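Glutaredoxin (Grx-1) (Archaeoglobus fulgidus, PDB 3IC4) probably transfers electrons as a small thiol-disulfide oxidoreductase of the thioredoxin superfamily, as other glutaredoxins do. Local coordinates at residues E13-L19 and V68-G74. Coordinates in Å, arbitrary orientation, origin at the centre of the assembly. Residues are numbered along the deposited sequence.
Sequences EVLMYGL and VPVVVKG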
loop_
_atom_site.group_PDB
_atom_site.type_symbol
_atom_site.label_atom_id
_atom_site.label_comp_id
_atom_site.label_asym_id
_atom_site.label_seq_id
_atom_site.Cartn_x
_atom_site.Cartn_y
_atom_site.Cartn_z
ATOM N N GLU A 13 -7.977 -3.980 6.354
ATOM C CA GLU A 13 -8.704 -4.711 5.288
ATOM C C GLU A 13 -8.106 -4.342 3.964
ATOM O O GLU A 13 -7.860 -5.231 3.150
ATOM C CB GLU A 13 -10.204 -4.435 5.274
ATOM C CG GLU A 13 -10.993 -5.086 6.457
ATOM C CD GLU A 13 -10.862 -6.653 6.630
ATOM O OE1 GLU A 13 -11.026 -7.406 5.612
ATOM O OE2 GLU A 13 -10.636 -7.122 7.804
ATOM N N VAL A 14 -7.817 -3.050 3.785
ATOM C CA VAL A 14 -7.106 -2.569 2.590
ATOM C C VAL A 14 -5.890 -1.703 2.990
ATOM O O VAL A 14 -5.982 -0.800 3.814
ATOM C CB VAL A 14 -8.059 -1.766 1.684
ATOM C CG1 VAL A 14 -7.336 -1.231 0.494
ATOM C CG2 VAL A 14 -9.194 -2.636 1.263
ATOM N N LEU A 15 -4.734 -2.031 2.412
ATOM C CA LEU A 15 -3.507 -1.296 2.719
ATOM C C LEU A 15 -2.835 -0.849 1.434
ATOM O O LEU A 15 -2.631 -1.656 0.532
ATOM C CB LEU A 15 -2.529 -2.227 3.475
ATOM C CG LEU A 15 -1.190 -1.608 3.878
ATOM C CD1 LEU A 15 -1.360 -0.453 4.845
ATOM C CD2 LEU A 15 -0.245 -2.646 4.488
HETATM N N MSE A 16 -2.472 0.431 1.409
HETATM C CA MSE A 16 -1.629 0.980 0.352
HETATM C C MSE A 16 -0.220 1.307 0.832
HETATM O O MSE A 16 -0.033 1.954 1.884
HETATM C CB MSE A 16 -2.285 2.250 -0.177
HETATM C CG MSE A 16 -1.581 2.859 -1.312
HETATM SE SE MSE A 16 -2.359 4.564 -1.752
HETATM C CE MSE A 16 -0.743 5.550 -2.135
ATOM N N TYR A 17 0.756 0.914 0.011
ATOM C CA TYR A 17 2.146 1.327 0.168
ATOM C C TYR A 17 2.457 2.319 -0.948
ATOM O O TYR A 17 2.159 2.073 -2.109
ATOM C CB TYR A 17 3.072 0.153 -0.005
ATOM C CG TYR A 17 2.935 -0.933 0.996
ATOM C CD1 TYR A 17 3.715 -0.949 2.156
ATOM C CD2 TYR A 17 2.050 -1.998 0.769
ATOM C CE1 TYR A 17 3.610 -2.019 3.054
ATOM C CE2 TYR A 17 1.964 -3.057 1.664
ATOM C CZ TYR A 17 2.730 -3.041 2.786
ATOM O OH TYR A 17 2.614 -4.096 3.618
ATOM N N GLY A 18 3.058 3.451 -0.593
ATOM C CA GLY A 18 3.461 4.407 -1.618
ATOM C C GLY A 18 4.447 5.455 -1.134
ATOM O O GLY A 18 4.997 5.332 -0.087
ATOM N N LEU A 19 4.729 6.409 -1.992
ATOM C CA LEU A 19 5.484 7.584 -1.645
ATOM C C LEU A 19 4.562 8.780 -1.798
ATOM O O LEU A 19 3.856 8.910 -2.782
ATOM C CB LEU A 19 6.659 7.769 -2.575
ATOM C CG LEU A 19 7.715 6.647 -2.626
ATOM C CD1 LEU A 19 8.655 6.963 -3.729
ATOM C CD2 LEU A 19 8.421 6.611 -1.319
ATOM N N VAL A 68 5.992 1.126 -6.602
ATOM C CA VAL A 68 4.758 1.532 -5.915
ATOM C C VAL A 68 3.940 2.375 -6.916
ATOM O O VAL A 68 4.501 2.819 -7.911
ATOM C CB VAL A 68 5.044 2.362 -4.590
ATOM C CG1 VAL A 68 5.701 1.461 -3.505
ATOM C CG2 VAL A 68 5.966 3.496 -4.906
ATOM N N PRO A 69 2.616 2.558 -6.680
ATOM C CA PRO A 69 1.851 2.061 -5.497
ATOM C C PRO A 69 1.594 0.570 -5.489
ATOM O O PRO A 69 1.543 -0.061 -6.524
ATOM C CB PRO A 69 0.490 2.792 -5.620
ATOM C CG PRO A 69 0.336 2.965 -7.145
ATOM C CD PRO A 69 1.726 3.340 -7.574
ATOM N N VAL A 70 1.452 -0.000 -4.281
ATOM C CA VAL A 70 0.917 -1.360 -4.135
ATOM C C VAL A 70 -0.273 -1.288 -3.191
ATOM O O VAL A 70 -0.210 -0.653 -2.122
ATOM C CB VAL A 70 1.960 -2.370 -3.614
ATOM C CG1 VAL A 70 1.310 -3.776 -3.277
ATOM C CG2 VAL A 70 3.061 -2.492 -4.642
ATOM N N VAL A 71 -1.370 -1.852 -3.619
ATOM C CA VAL A 71 -2.574 -1.934 -2.777
ATOM C C VAL A 71 -2.857 -3.423 -2.559
ATOM O O VAL A 71 -2.932 -4.201 -3.491
ATOM C CB VAL A 71 -3.801 -1.218 -3.369
ATOM C CG1 VAL A 71 -5.020 -1.345 -2.426
ATOM C CG2 VAL A 71 -3.484 0.269 -3.600
ATOM N N VAL A 72 -3.025 -3.748 -1.290
ATOM C CA VAL A 72 -3.179 -5.123 -0.830
ATOM C C VAL A 72 -4.513 -5.294 -0.158
ATOM O O VAL A 72 -4.902 -4.480 0.715
ATOM C CB VAL A 72 -2.085 -5.553 0.176
ATOM C CG1 VAL A 72 -2.262 -7.088 0.490
ATOM C CG2 VAL A 72 -0.702 -5.209 -0.403
ATOM N N LYS A 73 -5.230 -6.329 -0.566
ATOM C CA LYS A 73 -6.468 -6.755 0.161
ATOM C C LYS A 73 -6.436 -8.249 0.288
ATOM O O LYS A 73 -6.553 -8.953 -0.733
ATOM C CB LYS A 73 -7.721 -6.346 -0.609
ATOM C CG LYS A 73 -9.007 -6.603 0.167
ATOM C CD LYS A 73 -10.270 -6.314 -0.593
ATOM C CE LYS A 73 -11.468 -6.864 0.172
ATOM N NZ LYS A 73 -12.655 -6.024 -0.146
ATOM N N GLY A 74 -6.322 -8.763 1.520
ATOM C CA GLY A 74 -6.225 -10.221 1.757
ATOM C C GLY A 74 -4.948 -10.739 1.096
ATOM O O GLY A 74 -3.888 -10.134 1.285
HETATM O O HOH W 1 -7.305 -7.786 3.803
#
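Tyr17 lays the edge of its ring over the neighbouring strand, with CE2 4.0 Å from Val72 CG2 and CD2 4.4 Å from Val70 CB; helix 49-63 packs on this tyrosine through Val55, Val59 and Ile62. On the other side of the sheet, Val71 fits between Val14 and Met16 (a selenomethionine): Val14 CG1 lies 3.7 Å from Val71 CG1, and Met16 CG 3.9 Å from Val71 CG2. Helix 23-35 lies against this side, where Met16 touches Cys25 of a CxxC pair probably serving as the redox motif.

Between these two layers the strands run antiparallel, joined by four backbone hydrogen bonds. Leu15 and Val72 form one hydrogen-bonded pair (Leu15 N to Val72 O 3.0 Å, Val72 N to Leu15 O 2.8 Å), Tyr17 and Val70 the next (Tyr17 N to Val70 O 2.8 Å, Val70 N to Tyr17 O 3.1 Å). The ladder ends with the Tyr17-Val70 pair; just before Val70, Pro69 follows a cis peptide bond, the cis-proline characteristic of the thioredoxin fold, and its CA still makes a CH···O contact with Tyr17 O at 3.4 Å. At the far end a water bridges Glu13 O and Gly74 N, 2.7 Å from each.

Four backbone hydrogen bonds thus hold the two inner strands of the sheet together, while Tyr17 on one face and Met16 and Val71 on the other pack against helices 49-63 and 23-35.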